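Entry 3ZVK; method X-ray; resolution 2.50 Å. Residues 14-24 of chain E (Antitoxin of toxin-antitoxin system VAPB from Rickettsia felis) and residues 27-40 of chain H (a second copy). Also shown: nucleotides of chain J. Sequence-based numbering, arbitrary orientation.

Chain E 14-24: AVRLPKEFRFS
Chain H (27-40) EVSVIPLGKGIVLQ

No hydrogen bond joins the two protein stretches among the atoms modelled; the side-chain packing is apolar, while Arg E16 and Lys E19 hydrogen-bond to DNA. One alternating segment serves both partners: Val E15 and Leu E17 meet chain H, and Arg E16 between them reaches the nucleotides.

Chain H supplies a hairpin with strands 27-33 and 36-40 closed by a type II' turn from Leu H33 to Gly H36. Gly H34 takes phi/psi 63/-133, a positive phi that favours glycine. Ile H31 N to Val H38 O (3.2 Å) and Val H38 N to Ile H31 O (2.8 Å) pair the strands. Alternation points Val H28, Val H30, Ile H37 and Leu H39 toward chain E.

Chain E begins extended, Val E15 at -115/126, its CA 8.3 Å from Val H28 CA. Val E15 (chi1 p) spans both strands: CG2 lies 3.8 Å from Val H28 CG2, CG1 3.7 Å from Leu H39 CD2. Leu E17 (m, t) leaves its backbone sideways, yet its CD2 comes 3.7 Å from Ile H37 CD1.

A short 3-10 segment at 19-20 follows, with Phe E21 N 2.9 Å from Pro E18 O in a hydrogen bond. Phe E21 (chi1 m, chi2 -61°) is the most covered residue, its CA 7.5 Å from Ile H37 CA. Val H30 CG1 (chi1 t) sits over one ring face, 3.9 Å from the centroid of the Phe E21 ring, a CH-pi contact; Ile H37 CG2 approaches Phe E21 CD1 at 3.6 Å. Phe E23 (chi1 m, chi2 88°) offers its edge, CE1 3.9 Å from Ile H37 CD1.

On the DNA, Arg E16 NH1 donates to DT5 of chain J OP2 (2.7 Å), Lys E19 N to DA4 of chain J OP1 (3.0 Å), and the all-t Lys E19 NZ to DA3 of chain J OP1 (2.8 Å).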

# COMPACT_ATOMS: atom_id res chain seq x y z
N ALA E 14 10.85 15.39 6.86
CA ALA E 14 11.98 15.84 7.67
C ALA E 14 11.72 15.66 9.14
O ALA E 14 10.57 15.58 9.55
CB ALA E 14 12.32 17.29 7.35
N VAL E 15 12.78 15.57 9.94
CA VAL E 15 12.73 15.44 11.39
C VAL E 15 13.36 16.71 12.01
O VAL E 15 14.47 17.12 11.65
CB VAL E 15 13.36 14.10 11.92
CG1 VAL E 15 14.77 13.89 11.42
CG2 VAL E 15 13.30 13.98 13.43
N ARG E 16 12.63 17.37 12.90
CA ARG E 16 13.13 18.57 13.56
C ARG E 16 13.95 18.14 14.76
O ARG E 16 13.39 17.53 15.68
CB ARG E 16 11.98 19.47 13.98
CG ARG E 16 12.38 20.92 14.05
CD ARG E 16 11.24 21.80 14.49
NE ARG E 16 10.36 22.08 13.37
CZ ARG E 16 9.13 21.59 13.25
NH1 ARG E 16 8.63 20.79 14.19
NH2 ARG E 16 8.40 21.90 12.20
N LEU E 17 15.26 18.40 14.74
CA LEU E 17 16.12 17.96 15.84
C LEU E 17 16.06 18.85 17.07
O LEU E 17 16.20 20.07 16.95
CB LEU E 17 17.60 17.84 15.39
CG LEU E 17 17.94 16.96 14.19
CD1 LEU E 17 19.36 17.15 13.81
CD2 LEU E 17 17.71 15.53 14.48
N PRO E 18 15.98 18.27 18.29
CA PRO E 18 16.09 19.12 19.50
C PRO E 18 17.52 19.71 19.56
O PRO E 18 18.46 19.07 19.05
CB PRO E 18 15.82 18.14 20.66
CG PRO E 18 15.13 16.96 20.00
CD PRO E 18 15.80 16.85 18.66
N LYS E 19 17.68 20.92 20.12
CA LYS E 19 18.96 21.65 20.23
C LYS E 19 20.15 20.79 20.71
O LYS E 19 21.23 20.88 20.13
CB LYS E 19 18.81 22.96 21.06
CG LYS E 19 20.05 23.85 21.11
CD LYS E 19 19.82 25.10 21.94
CE LYS E 19 21.06 25.96 22.07
NZ LYS E 19 20.78 27.16 22.88
N GLU E 20 19.95 19.96 21.74
CA GLU E 20 21.01 19.09 22.27
C GLU E 20 21.57 18.08 21.25
O GLU E 20 22.70 17.64 21.40
CB GLU E 20 20.59 18.42 23.59
CG GLU E 20 19.40 17.46 23.51
CD GLU E 20 18.04 18.01 23.91
OE1 GLU E 20 17.69 19.13 23.47
OE2 GLU E 20 17.30 17.31 24.64
N PHE E 21 20.77 17.74 20.21
CA PHE E 21 21.16 16.77 19.18
C PHE E 21 21.59 17.37 17.84
O PHE E 21 21.70 16.66 16.84
CB PHE E 21 20.08 15.68 19.04
CG PHE E 21 19.79 14.95 20.34
CD1 PHE E 21 20.79 14.22 20.99
CD2 PHE E 21 18.54 15.03 20.93
CE1 PHE E 21 20.52 13.57 22.20
CE2 PHE E 21 18.27 14.34 22.12
CZ PHE E 21 19.26 13.62 22.75
N ARG E 22 21.86 18.68 17.84
CA ARG E 22 22.30 19.40 16.65
C ARG E 22 23.65 18.91 16.14
O ARG E 22 24.53 18.56 16.93
CB ARG E 22 22.33 20.91 16.88
CG ARG E 22 20.96 21.56 16.85
CD ARG E 22 21.10 23.03 17.16
NE ARG E 22 19.82 23.74 17.13
CZ ARG E 22 19.63 24.96 17.61
NH1 ARG E 22 20.63 25.63 18.16
NH2 ARG E 22 18.43 25.52 17.56
N PHE E 23 23.79 18.84 14.83
CA PHE E 23 25.01 18.42 14.14
C PHE E 23 25.78 19.65 13.69
O PHE E 23 25.17 20.72 13.45
CB PHE E 23 24.65 17.56 12.91
CG PHE E 23 24.20 16.15 13.25
CD1 PHE E 23 22.87 15.87 13.51
CD2 PHE E 23 25.12 15.11 13.28
CE1 PHE E 23 22.47 14.57 13.82
CE2 PHE E 23 24.72 13.81 13.57
CZ PHE E 23 23.41 13.55 13.85
N SER E 24 27.11 19.53 13.61
CA SER E 24 27.94 20.64 13.17
C SER E 24 28.36 20.44 11.71
O SER E 24 29.10 21.24 11.16
CB SER E 24 29.12 20.86 14.11
OG SER E 24 30.04 19.80 14.02
N GLU H 27 5.75 11.48 15.41
CA GLU H 27 6.85 11.77 16.33
C GLU H 27 7.77 10.57 16.33
O GLU H 27 7.37 9.46 15.95
CB GLU H 27 6.33 11.99 17.75
CG GLU H 27 5.49 13.25 17.97
CD GLU H 27 5.45 13.71 19.42
OE1 GLU H 27 5.09 12.89 20.30
OE2 GLU H 27 5.83 14.87 19.69
N VAL H 28 9.02 10.80 16.78
CA VAL H 28 10.05 9.78 16.88
C VAL H 28 10.82 10.01 18.18
O VAL H 28 10.87 11.14 18.67
CB VAL H 28 11.00 9.72 15.62
CG1 VAL H 28 10.30 9.12 14.39
CG2 VAL H 28 11.61 11.08 15.28
N SER H 29 11.39 8.95 18.75
CA SER H 29 12.19 9.13 19.94
C SER H 29 13.60 9.45 19.45
O SER H 29 13.95 9.03 18.35
CB SER H 29 12.20 7.87 20.79
OG SER H 29 12.51 6.73 20.02
N VAL H 30 14.37 10.24 20.22
CA VAL H 30 15.76 10.59 19.88
C VAL H 30 16.67 10.20 21.03
O VAL H 30 16.50 10.70 22.14
CB VAL H 30 15.97 12.07 19.46
CG1 VAL H 30 17.39 12.28 18.94
CG2 VAL H 30 14.96 12.48 18.42
N ILE H 31 17.63 9.31 20.75
CA ILE H 31 18.58 8.78 21.73
C ILE H 31 20.02 8.85 21.16
O ILE H 31 20.22 8.47 20.01
CB ILE H 31 18.15 7.33 22.14
CG1 ILE H 31 17.03 7.37 23.17
CG2 ILE H 31 19.30 6.46 22.68
CD1 ILE H 31 15.91 6.50 22.80
N PRO H 32 21.02 9.33 21.94
CA PRO H 32 22.40 9.36 21.42
C PRO H 32 23.03 7.97 21.28
O PRO H 32 22.71 7.08 22.06
CB PRO H 32 23.16 10.23 22.44
CG PRO H 32 22.37 10.19 23.65
CD PRO H 32 20.95 9.81 23.34
N LEU H 33 23.91 7.80 20.29
CA LEU H 33 24.66 6.57 20.04
C LEU H 33 25.95 6.97 19.34
O LEU H 33 25.93 7.32 18.15
CB LEU H 33 23.84 5.55 19.20
CG LEU H 33 24.49 4.15 19.02
CD1 LEU H 33 24.61 3.39 20.34
CD2 LEU H 33 23.69 3.31 18.06
N GLY H 34 27.04 6.98 20.10
CA GLY H 34 28.35 7.38 19.60
C GLY H 34 28.30 8.82 19.18
O GLY H 34 27.71 9.65 19.88
N LYS H 35 28.83 9.12 17.97
CA LYS H 35 28.82 10.47 17.41
C LYS H 35 27.45 10.86 16.81
O LYS H 35 27.27 11.99 16.36
CB LYS H 35 29.96 10.63 16.39
N GLY H 36 26.48 9.95 16.84
CA GLY H 36 25.17 10.20 16.27
C GLY H 36 23.97 9.98 17.17
O GLY H 36 24.05 10.10 18.40
N ILE H 37 22.83 9.71 16.56
CA ILE H 37 21.53 9.54 17.24
C ILE H 37 20.69 8.46 16.57
O ILE H 37 20.75 8.29 15.34
CB ILE H 37 20.72 10.88 17.29
CG1 ILE H 37 20.53 11.52 15.90
CG2 ILE H 37 21.32 11.88 18.30
CD1 ILE H 37 19.65 12.75 15.85
N VAL H 38 19.86 7.76 17.36
CA VAL H 38 18.93 6.78 16.80
C VAL H 38 17.49 7.30 16.92
O VAL H 38 17.11 7.89 17.94
CB VAL H 38 19.17 5.29 17.18
CG1 VAL H 38 20.27 5.15 18.21
CG2 VAL H 38 17.91 4.55 17.59
N LEU H 39 16.74 7.17 15.82
CA LEU H 39 15.37 7.64 15.68
C LEU H 39 14.46 6.44 15.53
O LEU H 39 14.61 5.68 14.58
CB LEU H 39 15.27 8.53 14.41
CG LEU H 39 15.47 10.04 14.52
CD1 LEU H 39 16.76 10.41 15.27
CD2 LEU H 39 15.51 10.66 13.14
N GLN H 40 13.53 6.27 16.47
CA GLN H 40 12.56 5.18 16.51
C GLN H 40 11.13 5.72 16.46
O GLN H 40 10.81 6.69 17.16
CB GLN H 40 12.73 4.27 17.77
CG GLN H 40 13.88 3.27 17.71
CD GLN H 40 13.99 2.46 16.43
OE1 GLN H 40 13.04 1.84 15.95
NE2 GLN H 40 15.16 2.44 15.85
P DA J 4 15.02 23.55 19.65
OP1 DA J 4 15.22 22.54 20.70
OP2 DA J 4 15.64 23.42 18.30
O5' DA J 4 13.46 23.69 19.35
C5' DA J 4 12.40 23.61 20.32
C4' DA J 4 11.06 23.89 19.65
O4' DA J 4 11.09 25.22 19.08
C3' DA J 4 10.65 22.97 18.49
O3' DA J 4 9.46 22.30 18.86
C2' DA J 4 10.45 23.90 17.31
C1' DA J 4 10.20 25.22 18.00
N9 DA J 4 10.46 26.40 17.21
C8 DA J 4 11.66 26.82 16.69
N7 DA J 4 11.58 27.95 16.02
C5 DA J 4 10.24 28.31 16.16
C6 DA J 4 9.49 29.42 15.70
N6 DA J 4 10.04 30.40 14.96
N1 DA J 4 8.16 29.47 16.01
C2 DA J 4 7.60 28.47 16.73
N3 DA J 4 8.21 27.38 17.20
C4 DA J 4 9.53 27.36 16.88
P DT J 5 8.50 21.37 17.98
OP1 DT J 5 7.78 20.56 19.00
OP2 DT J 5 9.17 20.69 16.85
O5' DT J 5 7.47 22.39 17.36
C5' DT J 5 6.51 23.08 18.15
C4' DT J 5 5.51 23.71 17.22
O4' DT J 5 6.17 24.83 16.59
C3' DT J 5 5.07 22.79 16.08
O3' DT J 5 3.66 22.66 16.14
C2' DT J 5 5.58 23.45 14.80
C1' DT J 5 5.78 24.88 15.25
N1 DT J 5 6.78 25.68 14.52
C2 DT J 5 6.37 26.85 13.86
O2 DT J 5 5.22 27.27 13.83
N3 DT J 5 7.39 27.53 13.23
C4 DT J 5 8.73 27.16 13.14
O4 DT J 5 9.50 27.89 12.54
C5 DT J 5 9.08 25.93 13.82
C7 DT J 5 10.50 25.45 13.84
C6 DT J 5 8.11 25.26 14.48
P DA J 3 18.35 29.43 21.67
OP1 DA J 3 18.25 28.28 22.60
OP2 DA J 3 19.60 30.23 21.72
O5' DA J 3 18.16 28.88 20.18
C5' DA J 3 16.90 28.48 19.64
C4' DA J 3 16.15 27.37 20.41
O4' DA J 3 14.98 27.94 21.06
C3' DA J 3 15.59 26.23 19.56
O3' DA J 3 15.45 24.97 20.30
C2' DA J 3 14.23 26.78 19.11
C1' DA J 3 13.80 27.60 20.32
N9 DA J 3 13.12 28.80 19.86
C8 DA J 3 13.70 29.89 19.28
N7 DA J 3 12.86 30.80 18.87
C5 DA J 3 11.62 30.24 19.13
C6 DA J 3 10.31 30.72 18.98
N6 DA J 3 10.03 31.91 18.43
N1 DA J 3 9.29 29.93 19.40
C2 DA J 3 9.58 28.74 19.94
N3 DA J 3 10.77 28.20 20.18
C4 DA J 3 11.77 28.99 19.73